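Local coordinates for phenolic acid decarboxylase (Sedimentibacter hydroxybenzoicus, PDB 7AE5), which catalyses the reversible, non-oxidative decarboxylation of 4-hydroxybenzoate and 3,4-dihydroxybenzoate under anaerobic conditions, using prenylated FMN, at residues R168-K172 / V272-E278; D175-A181 / Q289-I294; D413-N419 / H435-D441. All blocks are in the same frame, centred on the assembly; numbering follows the deposited sequence.

Contact 1 of 3, residues R168-K172 / V272-E278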
loop_
_atom_site.group_PDB
_atom_site.type_symbol
_atom_site.label_atom_id
_atom_site.label_comp_id
_atom_site.label_asym_id
_atom_site.label_seq_id
_atom_site.Cartn_x
_atom_site.Cartn_y
_atom_site.Cartn_z
ATOM N N ARG C 168 2.396 -38.804 17.976
ATOM C CA ARG C 168 3.625 -39.499 17.624
ATOM C C ARG C 168 4.205 -40.196 18.848
ATOM O O ARG C 168 4.216 -39.650 19.957
ATOM C CB ARG C 168 4.638 -38.527 17.014
ATOM C CG ARG C 168 5.292 -37.565 17.989
ATOM C CD ARG C 168 5.907 -36.399 17.245
ATOM N NE ARG C 168 6.874 -35.675 18.059
ATOM C CZ ARG C 168 7.110 -34.376 17.954
ATOM N NH1 ARG C 168 6.454 -33.622 17.087
ATOM N NH2 ARG C 168 8.030 -33.818 18.737
ATOM N N ILE C 169 4.671 -41.425 18.644
ATOM C CA ILE C 169 5.117 -42.298 19.721
ATOM C C ILE C 169 6.564 -42.671 19.438
ATOM O O ILE C 169 6.839 -43.471 18.533
ATOM C CB ILE C 169 4.236 -43.551 19.836
ATOM C CG1 ILE C 169 2.786 -43.162 20.133
ATOM C CG2 ILE C 169 4.763 -44.483 20.906
ATOM C CD1 ILE C 169 2.590 -42.514 21.484
ATOM N N GLN C 170 7.492 -42.095 20.199
ATOM C CA GLN C 170 8.905 -42.427 20.069
ATOM C C GLN C 170 9.228 -43.612 20.969
ATOM O O GLN C 170 9.005 -43.554 22.182
ATOM C CB GLN C 170 9.801 -41.244 20.430
ATOM C CG GLN C 170 11.283 -41.574 20.286
ATOM C CD GLN C 170 12.194 -40.436 20.693
ATOM O OE1 GLN C 170 11.746 -39.310 20.901
ATOM N NE2 GLN C 170 13.485 -40.726 20.809
ATOM N N VAL C 171 9.762 -44.676 20.376
ATOM C CA VAL C 171 10.203 -45.826 21.152
ATOM C C VAL C 171 11.448 -45.435 21.936
ATOM O O VAL C 171 12.476 -45.067 21.355
ATOM C CB VAL C 171 10.471 -47.033 20.244
ATOM C CG1 VAL C 171 11.028 -48.196 21.053
ATOM C CG2 VAL C 171 9.199 -47.440 19.518
ATOM N N LYS C 172 11.358 -45.498 23.264
ATOM C CA LYS C 172 12.489 -45.199 24.132
ATOM C C LYS C 172 13.221 -46.446 24.606
ATOM O O LYS C 172 14.437 -46.395 24.814
ATOM C CB LYS C 172 12.027 -44.393 25.351
ATOM C CG LYS C 172 11.462 -43.022 25.012
ATOM C CD LYS C 172 12.513 -42.141 24.356
ATOM C CE LYS C 172 12.175 -40.667 24.508
ATOM N NZ LYS C 172 12.483 -40.159 25.873
ATOM N N VAL C 272 14.209 -36.592 26.858
ATOM C CA VAL C 272 14.386 -35.999 25.537
ATOM C C VAL C 272 13.602 -36.776 24.490
ATOM O O VAL C 272 13.933 -37.924 24.174
ATOM C CB VAL C 272 15.878 -35.932 25.162
ATOM C CG1 VAL C 272 16.069 -35.100 23.907
ATOM C CG2 VAL C 272 16.683 -35.357 26.312
ATOM N N GLU C 273 12.561 -36.153 23.947
ATOM C CA GLU C 273 11.786 -36.705 22.845
ATOM C C GLU C 273 12.018 -35.865 21.597
ATOM O O GLU C 273 12.063 -34.633 21.667
ATOM C CB GLU C 273 10.293 -36.744 23.181
ATOM C CG GLU C 273 9.437 -37.495 22.172
ATOM C CD GLU C 273 8.896 -36.598 21.069
ATOM O OE1 GLU C 273 9.049 -35.362 21.169
ATOM O OE2 GLU C 273 8.317 -37.134 20.101
ATOM N N GLY C 274 12.166 -36.532 20.458
ATOM C CA GLY C 274 12.420 -35.848 19.216
ATOM C C GLY C 274 13.885 -35.878 18.830
ATOM O O GLY C 274 14.726 -36.430 19.546
ATOM N N PRO C 275 14.225 -35.275 17.678
ATOM C CA PRO C 275 13.281 -34.576 16.801
ATOM C C PRO C 275 12.439 -35.527 15.959
ATOM O O PRO C 275 12.716 -36.723 15.899
ATOM C CB PRO C 275 14.189 -33.721 15.902
ATOM C CG PRO C 275 15.610 -34.075 16.264
ATOM C CD PRO C 275 15.580 -35.304 17.108
ATOM N N PHE C 276 11.402 -34.986 15.329
ATOM C CA PHE C 276 10.534 -35.772 14.468
ATOM C C PHE C 276 9.871 -34.830 13.480
ATOM O O PHE C 276 9.768 -33.624 13.718
ATOM C CB PHE C 276 9.482 -36.547 15.272
ATOM C CG PHE C 276 8.715 -37.555 14.459
ATOM C CD1 PHE C 276 9.323 -38.719 14.021
ATOM C CD2 PHE C 276 7.386 -37.336 14.131
ATOM C CE1 PHE C 276 8.622 -39.642 13.270
ATOM C CE2 PHE C 276 6.678 -38.258 13.382
ATOM C CZ PHE C 276 7.297 -39.413 12.951
ATOM N N GLY C 277 9.424 -35.398 12.365
ATOM C CA GLY C 277 8.741 -34.610 11.367
ATOM C C GLY C 277 7.398 -34.100 11.850
ATOM O O GLY C 277 6.768 -34.657 12.750
ATOM N N GLU C 278 6.969 -32.997 11.245
ATOM C CA GLU C 278 5.649 -32.433 11.470
ATOM C C GLU C 278 5.038 -32.085 10.121
ATOM O O GLU C 278 5.742 -31.959 9.115
ATOM C CB GLU C 278 5.705 -31.194 12.381
ATOM C CG GLU C 278 6.680 -31.333 13.548
ATOM C CD GLU C 278 6.349 -30.420 14.714
ATOM O OE1 GLU C 278 5.406 -30.742 15.468
ATOM O OE2 GLU C 278 7.034 -29.387 14.880
HETATM O O HOH W 1 6.938 -39.370 21.218
HETATM O O HOH W 2 14.877 -38.014 21.831
#

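Contact 2 of 3, residues D175-A181 / Q289-I294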
loop_
_atom_site.group_PDB
_atom_site.type_symbol
_atom_site.label_atom_id
_atom_site.label_comp_id
_atom_site.label_asym_id
_atom_site.label_seq_id
_atom_site.Cartn_x
_atom_site.Cartn_y
_atom_site.Cartn_z
ATOM N N ASP C 175 10.086 -51.521 26.418
ATOM C CA ASP C 175 8.769 -51.411 27.037
ATOM C C ASP C 175 8.434 -49.976 27.434
ATOM O O ASP C 175 7.603 -49.769 28.326
ATOM C CB ASP C 175 8.681 -52.325 28.266
ATOM C CG ASP C 175 9.605 -51.884 29.386
ATOM O OD1 ASP C 175 10.758 -51.508 29.085
ATOM O OD2 ASP C 175 9.190 -51.928 30.564
ATOM N N ARG C 176 9.054 -48.985 26.798
ATOM C CA ARG C 176 8.852 -47.587 27.146
ATOM C C ARG C 176 8.800 -46.756 25.877
ATOM O O ARG C 176 9.542 -47.016 24.925
ATOM C CB ARG C 176 9.975 -47.066 28.047
ATOM C CG ARG C 176 9.987 -47.633 29.456
ATOM C CD ARG C 176 10.456 -46.592 30.474
ATOM N NE ARG C 176 11.314 -45.565 29.885
ATOM C CZ ARG C 176 12.560 -45.759 29.471
ATOM N NH1 ARG C 176 13.155 -46.935 29.591
ATOM N NH2 ARG C 176 13.225 -44.747 28.920
ATOM N N VAL C 177 7.929 -45.746 25.871
ATOM C CA VAL C 177 7.772 -44.858 24.729
ATOM C C VAL C 177 7.602 -43.429 25.224
ATOM O O VAL C 177 7.178 -43.184 26.356
ATOM C CB VAL C 177 6.570 -45.245 23.837
ATOM C CG1 VAL C 177 6.815 -46.580 23.148
ATOM C CG2 VAL C 177 5.286 -45.279 24.653
ATOM N N GLY C 178 7.946 -42.477 24.352
ATOM C CA GLY C 178 7.666 -41.083 24.613
ATOM C C GLY C 178 6.354 -40.635 23.989
ATOM O O GLY C 178 5.827 -41.271 23.078
ATOM N N ILE C 179 5.824 -39.521 24.493
ATOM C CA ILE C 179 4.551 -38.993 24.013
ATOM C C ILE C 179 4.470 -37.517 24.377
ATOM O O ILE C 179 5.122 -37.056 25.318
ATOM C CB ILE C 179 3.361 -39.801 24.595
ATOM C CG1 ILE C 179 2.124 -39.654 23.708
ATOM C CG2 ILE C 179 3.063 -39.375 26.028
ATOM C CD1 ILE C 179 0.928 -40.440 24.198
ATOM N N GLN C 180 3.672 -36.767 23.616
ATOM C CA GLN C 180 3.513 -35.323 23.791
ATOM C C GLN C 180 2.263 -35.074 24.626
ATOM O O GLN C 180 1.154 -35.017 24.091
ATOM C CB GLN C 180 3.412 -34.625 22.440
ATOM C CG GLN C 180 4.691 -34.615 21.633
ATOM C CD GLN C 180 4.549 -33.808 20.360
ATOM O OE1 GLN C 180 3.682 -34.087 19.531
ATOM N NE2 GLN C 180 5.393 -32.795 20.201
ATOM N N ALA C 181 2.450 -34.884 25.934
ATOM C CA ALA C 181 1.316 -34.864 26.856
ATOM C C ALA C 181 0.453 -33.618 26.682
ATOM O O ALA C 181 -0.780 -33.700 26.755
ATOM C CB ALA C 181 1.819 -34.970 28.293
ATOM N N GLN C 289 9.900 -34.385 27.123
ATOM C CA GLN C 289 8.498 -34.767 27.079
ATOM C C GLN C 289 8.258 -35.977 27.974
ATOM O O GLN C 289 9.161 -36.477 28.651
ATOM C CB GLN C 289 8.065 -35.038 25.637
ATOM C CG GLN C 289 8.564 -33.983 24.662
ATOM C CD GLN C 289 7.444 -33.211 23.990
ATOM O OE1 GLN C 289 6.408 -32.931 24.596
ATOM N NE2 GLN C 289 7.656 -32.844 22.731
ATOM N N CYS C 290 7.020 -36.453 27.970
ATOM C CA CYS C 290 6.607 -37.499 28.888
ATOM C C CYS C 290 6.921 -38.872 28.318
ATOM O O CYS C 290 6.995 -39.058 27.100
ATOM C CB CYS C 290 5.111 -37.404 29.173
ATOM S SG CYS C 290 4.661 -36.089 30.301
ATOM N N GLU C 291 7.096 -39.840 29.213
ATOM C CA GLU C 291 7.228 -41.234 28.826
ATOM C C GLU C 291 6.065 -42.070 29.344
ATOM O O GLU C 291 5.436 -41.758 30.361
ATOM C CB GLU C 291 8.542 -41.852 29.314
ATOM C CG GLU C 291 9.778 -41.379 28.585
ATOM C CD GLU C 291 10.979 -42.270 28.856
ATOM O OE1 GLU C 291 10.814 -43.299 29.546
ATOM O OE2 GLU C 291 12.081 -41.962 28.353
ATOM N N VAL C 292 5.792 -43.144 28.610
ATOM C CA VAL C 292 4.740 -44.095 28.934
ATOM C C VAL C 292 5.387 -45.455 29.144
ATOM O O VAL C 292 6.155 -45.921 28.293
ATOM C CB VAL C 292 3.673 -44.160 27.823
ATOM C CG1 VAL C 292 2.620 -45.234 28.129
ATOM C CG2 VAL C 292 3.021 -42.804 27.627
ATOM N N LYS C 293 5.087 -46.087 30.273
ATOM C CA LYS C 293 5.456 -47.477 30.480
ATOM C C LYS C 293 4.367 -48.358 29.889
ATOM O O LYS C 293 3.178 -48.070 30.033
ATOM C CB LYS C 293 5.646 -47.793 31.964
ATOM C CG LYS C 293 6.383 -49.096 32.222
ATOM C CD LYS C 293 6.593 -49.330 33.707
ATOM C CE LYS C 293 8.039 -49.688 34.008
ATOM N NZ LYS C 293 8.451 -50.967 33.363
ATOM N N ILE C 294 4.779 -49.416 29.204
ATOM C CA ILE C 294 3.853 -50.321 28.534
ATOM C C ILE C 294 3.702 -51.550 29.421
ATOM O O ILE C 294 4.645 -52.333 29.582
ATOM C CB ILE C 294 4.340 -50.677 27.124
ATOM C CG1 ILE C 294 4.024 -49.521 26.173
ATOM C CG2 ILE C 294 3.678 -51.955 26.627
ATOM C CD1 ILE C 294 4.575 -49.700 24.787
#

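Contact 3 of 3, residues D413-N419 / H435-D441. With RB (rubidium ion), chain Q.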
loop_
_atom_site.group_PDB
_atom_site.type_symbol
_atom_site.label_atom_id
_atom_site.label_comp_id
_atom_site.label_asym_id
_atom_site.label_seq_id
_atom_site.Cartn_x
_atom_site.Cartn_y
_atom_site.Cartn_z
ATOM N N ASP C 413 -8.978 -7.219 -6.135
ATOM C CA ASP C 413 -9.426 -8.523 -5.652
ATOM C C ASP C 413 -8.500 -9.126 -4.593
ATOM O O ASP C 413 -8.805 -10.207 -4.078
ATOM C CB ASP C 413 -9.574 -9.517 -6.823
ATOM C CG ASP C 413 -10.952 -9.448 -7.537
ATOM O OD1 ASP C 413 -12.011 -9.461 -6.877
ATOM O OD2 ASP C 413 -10.991 -9.450 -8.786
ATOM N N VAL C 414 -7.393 -8.470 -4.246
ATOM C CA VAL C 414 -6.396 -9.029 -3.331
ATOM C C VAL C 414 -6.243 -8.094 -2.138
ATOM O O VAL C 414 -5.885 -6.922 -2.304
ATOM C CB VAL C 414 -5.041 -9.247 -4.021
ATOM C CG1 VAL C 414 -4.013 -9.741 -3.016
ATOM C CG2 VAL C 414 -5.179 -10.231 -5.172
ATOM N N SER C 415 -6.476 -8.620 -0.937
ATOM C CA SER C 415 -6.445 -7.831 0.288
ATOM C C SER C 415 -5.379 -8.368 1.233
ATOM O O SER C 415 -5.363 -9.564 1.541
ATOM C CB SER C 415 -7.810 -7.841 0.974
ATOM O OG SER C 415 -8.705 -6.984 0.291
ATOM N N ILE C 416 -4.512 -7.477 1.703
ATOM C CA ILE C 416 -3.422 -7.807 2.615
ATOM C C ILE C 416 -3.718 -7.141 3.953
ATOM O O ILE C 416 -3.778 -5.907 4.036
ATOM C CB ILE C 416 -2.068 -7.344 2.055
ATOM C CG1 ILE C 416 -1.774 -8.026 0.717
ATOM C CG2 ILE C 416 -0.959 -7.622 3.038
ATOM C CD1 ILE C 416 -1.537 -9.508 0.835
ATOM N N ILE C 417 -3.901 -7.945 5.000
ATOM C CA ILE C 417 -4.332 -7.455 6.309
ATOM C C ILE C 417 -3.290 -7.850 7.349
ATOM O O ILE C 417 -3.071 -9.043 7.592
ATOM C CB ILE C 417 -5.717 -8.000 6.689
ATOM C CG1 ILE C 417 -6.701 -7.796 5.536
ATOM C CG2 ILE C 417 -6.230 -7.319 7.949
ATOM C CD1 ILE C 417 -7.765 -8.864 5.448
ATOM N N GLU C 418 -2.676 -6.854 7.982
ATOM C CA GLU C 418 -1.571 -7.073 8.905
ATOM C C GLU C 418 -2.057 -7.263 10.341
ATOM O O GLU C 418 -3.170 -6.878 10.709
ATOM C CB GLU C 418 -0.592 -5.899 8.856
ATOM C CG GLU C 418 0.062 -5.684 7.509
ATOM C CD GLU C 418 1.287 -4.799 7.600
ATOM O OE1 GLU C 418 1.637 -4.382 8.726
ATOM O OE2 GLU C 418 1.900 -4.522 6.546
ATOM N N ASN C 419 -1.187 -7.873 11.151
ATOM C CA ASN C 419 -1.369 -7.976 12.601
ATOM C C ASN C 419 -2.644 -8.735 12.969
ATOM O O ASN C 419 -3.360 -8.372 13.904
ATOM C CB ASN C 419 -1.349 -6.595 13.256
ATOM C CG ASN C 419 -0.687 -6.611 14.613
ATOM O OD1 ASN C 419 0.323 -7.288 14.812
ATOM N ND2 ASN C 419 -1.248 -5.862 15.558
ATOM N N HIS C 435 -0.105 -13.359 11.933
ATOM C CA HIS C 435 -0.320 -13.495 10.504
ATOM C C HIS C 435 -0.567 -12.137 9.868
ATOM O O HIS C 435 -1.133 -11.228 10.482
ATOM C CB HIS C 435 -1.516 -14.405 10.196
ATOM C CG HIS C 435 -1.142 -15.824 9.909
ATOM N ND1 HIS C 435 -2.026 -16.870 10.067
ATOM C CD2 HIS C 435 0.019 -16.373 9.482
ATOM C CE1 HIS C 435 -1.426 -18.003 9.747
ATOM N NE2 HIS C 435 -0.184 -17.729 9.389
ATOM N N THR C 436 -0.117 -12.011 8.631
ATOM C CA THR C 436 -0.642 -11.028 7.698
ATOM C C THR C 436 -1.484 -11.816 6.704
ATOM O O THR C 436 -0.953 -12.635 5.949
ATOM C CB THR C 436 0.472 -10.251 7.007
ATOM O OG1 THR C 436 1.023 -9.299 7.922
ATOM C CG2 THR C 436 -0.083 -9.517 5.818
ATOM N N LYS C 437 -2.795 -11.603 6.737
ATOM C CA LYS C 437 -3.711 -12.420 5.956
ATOM C C LYS C 437 -3.763 -11.951 4.508
ATOM O O LYS C 437 -3.553 -10.773 4.203
ATOM C CB LYS C 437 -5.117 -12.379 6.558
ATOM C CG LYS C 437 -5.188 -12.742 8.031
ATOM C CD LYS C 437 -4.912 -14.214 8.270
ATOM C CE LYS C 437 -5.296 -14.621 9.685
ATOM N NZ LYS C 437 -4.984 -16.050 9.961
ATOM N N MET C 438 -4.055 -12.892 3.611
ATOM C CA MET C 438 -4.232 -12.601 2.195
ATOM C C MET C 438 -5.565 -13.170 1.736
ATOM O O MET C 438 -5.766 -14.389 1.762
ATOM C CB MET C 438 -3.086 -13.169 1.353
ATOM C CG MET C 438 -3.014 -12.559 -0.039
ATOM S SD MET C 438 -1.793 -13.289 -1.149
ATOM C CE MET C 438 -1.188 -14.657 -0.172
ATOM N N ILE C 439 -6.470 -12.287 1.326
ATOM C CA ILE C 439 -7.764 -12.664 0.772
ATOM C C ILE C 439 -7.728 -12.405 -0.726
ATOM O O ILE C 439 -7.354 -11.311 -1.162
ATOM C CB ILE C 439 -8.912 -11.881 1.434
ATOM C CG1 ILE C 439 -8.923 -12.111 2.945
ATOM C CG2 ILE C 439 -10.246 -12.267 0.821
ATOM C CD1 ILE C 439 -9.927 -11.238 3.669
ATOM N N ILE C 440 -8.115 -13.407 -1.510
ATOM C CA ILE C 440 -8.123 -13.310 -2.966
ATOM C C ILE C 440 -9.545 -13.563 -3.443
ATOM O O ILE C 440 -10.089 -14.656 -3.238
ATOM C CB ILE C 440 -7.141 -14.300 -3.612
ATOM C CG1 ILE C 440 -5.722 -14.055 -3.099
ATOM C CG2 ILE C 440 -7.176 -14.177 -5.126
ATOM C CD1 ILE C 440 -4.714 -15.051 -3.613
ATOM N N ASP C 441 -10.144 -12.559 -4.083
ATOM C CA ASP C 441 -11.519 -12.654 -4.570
ATOM C C ASP C 441 -11.495 -13.033 -6.051
ATOM O O ASP C 441 -11.612 -12.193 -6.950
ATOM C CB ASP C 441 -12.266 -11.343 -4.320
ATOM C CG ASP C 441 -13.646 -11.325 -4.953
ATOM O OD1 ASP C 441 -14.205 -12.417 -5.189
ATOM O OD2 ASP C 441 -14.177 -10.222 -5.205
HETATM RB RB RB Q . -12.926 -10.947 -8.604
HETATM O O HOH W 3 -14.807 -9.712 -7.626
#

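Contact 1 of 3, residues R168-K172 / V272-E278
Arg168 grips Glu273 side-on, with two of its nitrogens bonded to the two carboxylate oxygens. Arg168 NE gives an almost straight bond to Glu273 OE2 at 2.9 Å, and Arg168 NH2 reaches Glu273 OE1 at 3.1 Å. Both oxygens use their syn lone pairs, and the two flat groups lie 17° apart. Glu278 comes to another edge of the guanidinium, with OE1 3.5 Å from Arg168 NH1, as a longer salt bridge. Its carboxylate plane stands 82° from the guanidinium. Phe276 CB lies over one face of the guanidinium, near its rim, and Arg168 CD packs 3.6 Å from Phe276 CD2. With an alanine in place of Arg168, the Glu273 and Glu278 carboxylates would probably lose the cation they share, and Phe276 CD2 its contact with the CD methylene. The second shell steadies Glu273. Its OE2 also bonds Tyr142 and a water that bridges Arg168 O and Gln170 N. Gln170 CG is anti to the backbone N (chi1 -179°) and the chain runs straight on, which brings Gln170 OE1 to its bond with Gly274 N at 2.8 Å. Lys172 NZ bonds Val272 O only weakly; its main partner is the carboxylate of Glu291. Arg168 is a predicted prenylated FMN ligand and Glu278 the predicted proton donor. The network matches the Glu-Arg-Glu motif of UbiD decarboxylases, consistent with an arginine fixed between two acids beside the flavin site.

Contact 2 of 3, residues D175-A181 / Q289-I294
Val177 pushes a methyl against Val292, with Val177 CG2 3.7 Å from Val292 CB. Its other branch lies anti to the carbonyl carbon (chi1 -67°), and Val177 CG1 lies 4.2 Å from Ile294 CD1. Ile179 adds the next bump on this face. Its CG2 sits diagonally across the ladder, 3.8 Å from Val292 CG2. Ala181 CB rests 3.7 Å from Cys290 SG. Ile169 packs against Val177 and Ile179, while Ile203 packs against Ile179 and Val292. The two strands form an antiparallel ladder in the curled sheet of the UbiD Rift-related domain, of the FMN-binding clan. Val177 and Val292 are a hydrogen-bonded pair, with Val177 N bonded to Val292 O at 3.0 Å. Gly178 and Glu291 form a non-hydrogen-bonded pair, and without a side chain on Gly178 their CA atoms lie 4.2 Å apart. On that opposite face Glu291 reaches diagonally to Arg176. The guanidinium and carboxylate are nearly coplanar, and Arg176 NH2 meets Glu291 OE2 at 3.1 Å; the modelled approach of NE to OE1 is too short to trust. At the ladder's end Asp175 and Lys293 run side by side, joined by a salt bridge from Lys293 NZ to Asp175 OD2 at 3.1 Å.

Contact 3 of 3, residues D413-N419 / H435-D441
Asp413 and Asp441 hold a rubidium ion between the ends of their two segments. The segments form an antiparallel strand pair at one side of the mixed five-stranded sheet in the UbiD C-terminal domain. Strand 414-421 is outermost there within the chain. Asp413 OD1 and Asp413 OD2 both bind the ion, each at 2.5 Å, though the exact placing of this carboxylate is doubtful. Asp441 binds it through its backbone O, and a water joins them. That water also donates to Asp441 OD2. Arg407 O and Thr443 O complete the site, and His409 N holds Asp413 OD2. The backbone ladder starts beside the metal, with Asp441 N to Asp413 O at 2.7 Å. It continues through the hydrogen-bonded pairs Ser415 with Ile439 and Ile417 with Lys437. Lys437 turns its amine away from Ile417, to His435 ND1 and to the carbonyls of Ser382, Met379 and Pro421. On the same face Ile417 CD1 meets Ile439 CD1 at 3.7 Å, and helix 364-372 packs on Ile439. Ser415 and Ile417 also touch Ile417 and Ser415 of a second subunit. On the other face Ile416 and Met438 lie side by side and point the same way. Here Met438 touches Val414 of a third subunit. With chi1 at -60°, Ile416 CG2 is anti to the backbone N and presses tightly on Thr436 CG2 at 3.5 Å.

Overall arrangement
Contacts 1 and 2 belong to one sheet of the Rift-related domain, and their centres are 10 Å apart. Strands 169-173 and 176-179 follow each other and pair, through a probable bond between Gln170 O and Gly178 N. Contact 3 lies in the C-terminal domain, with its centre about 35 Å from that of contact 1. All three are largely buried. Contact 1 is mostly charged and polar and carries predicted active-site residues. Contact 2 is a regular ladder with one apolar face and one charged face. Contact 3 is also a ladder but ends in a metal site, away from the annotated sites. Contacts 1 and 2 lie against ShdD, contact 3 on two further copies of this protein.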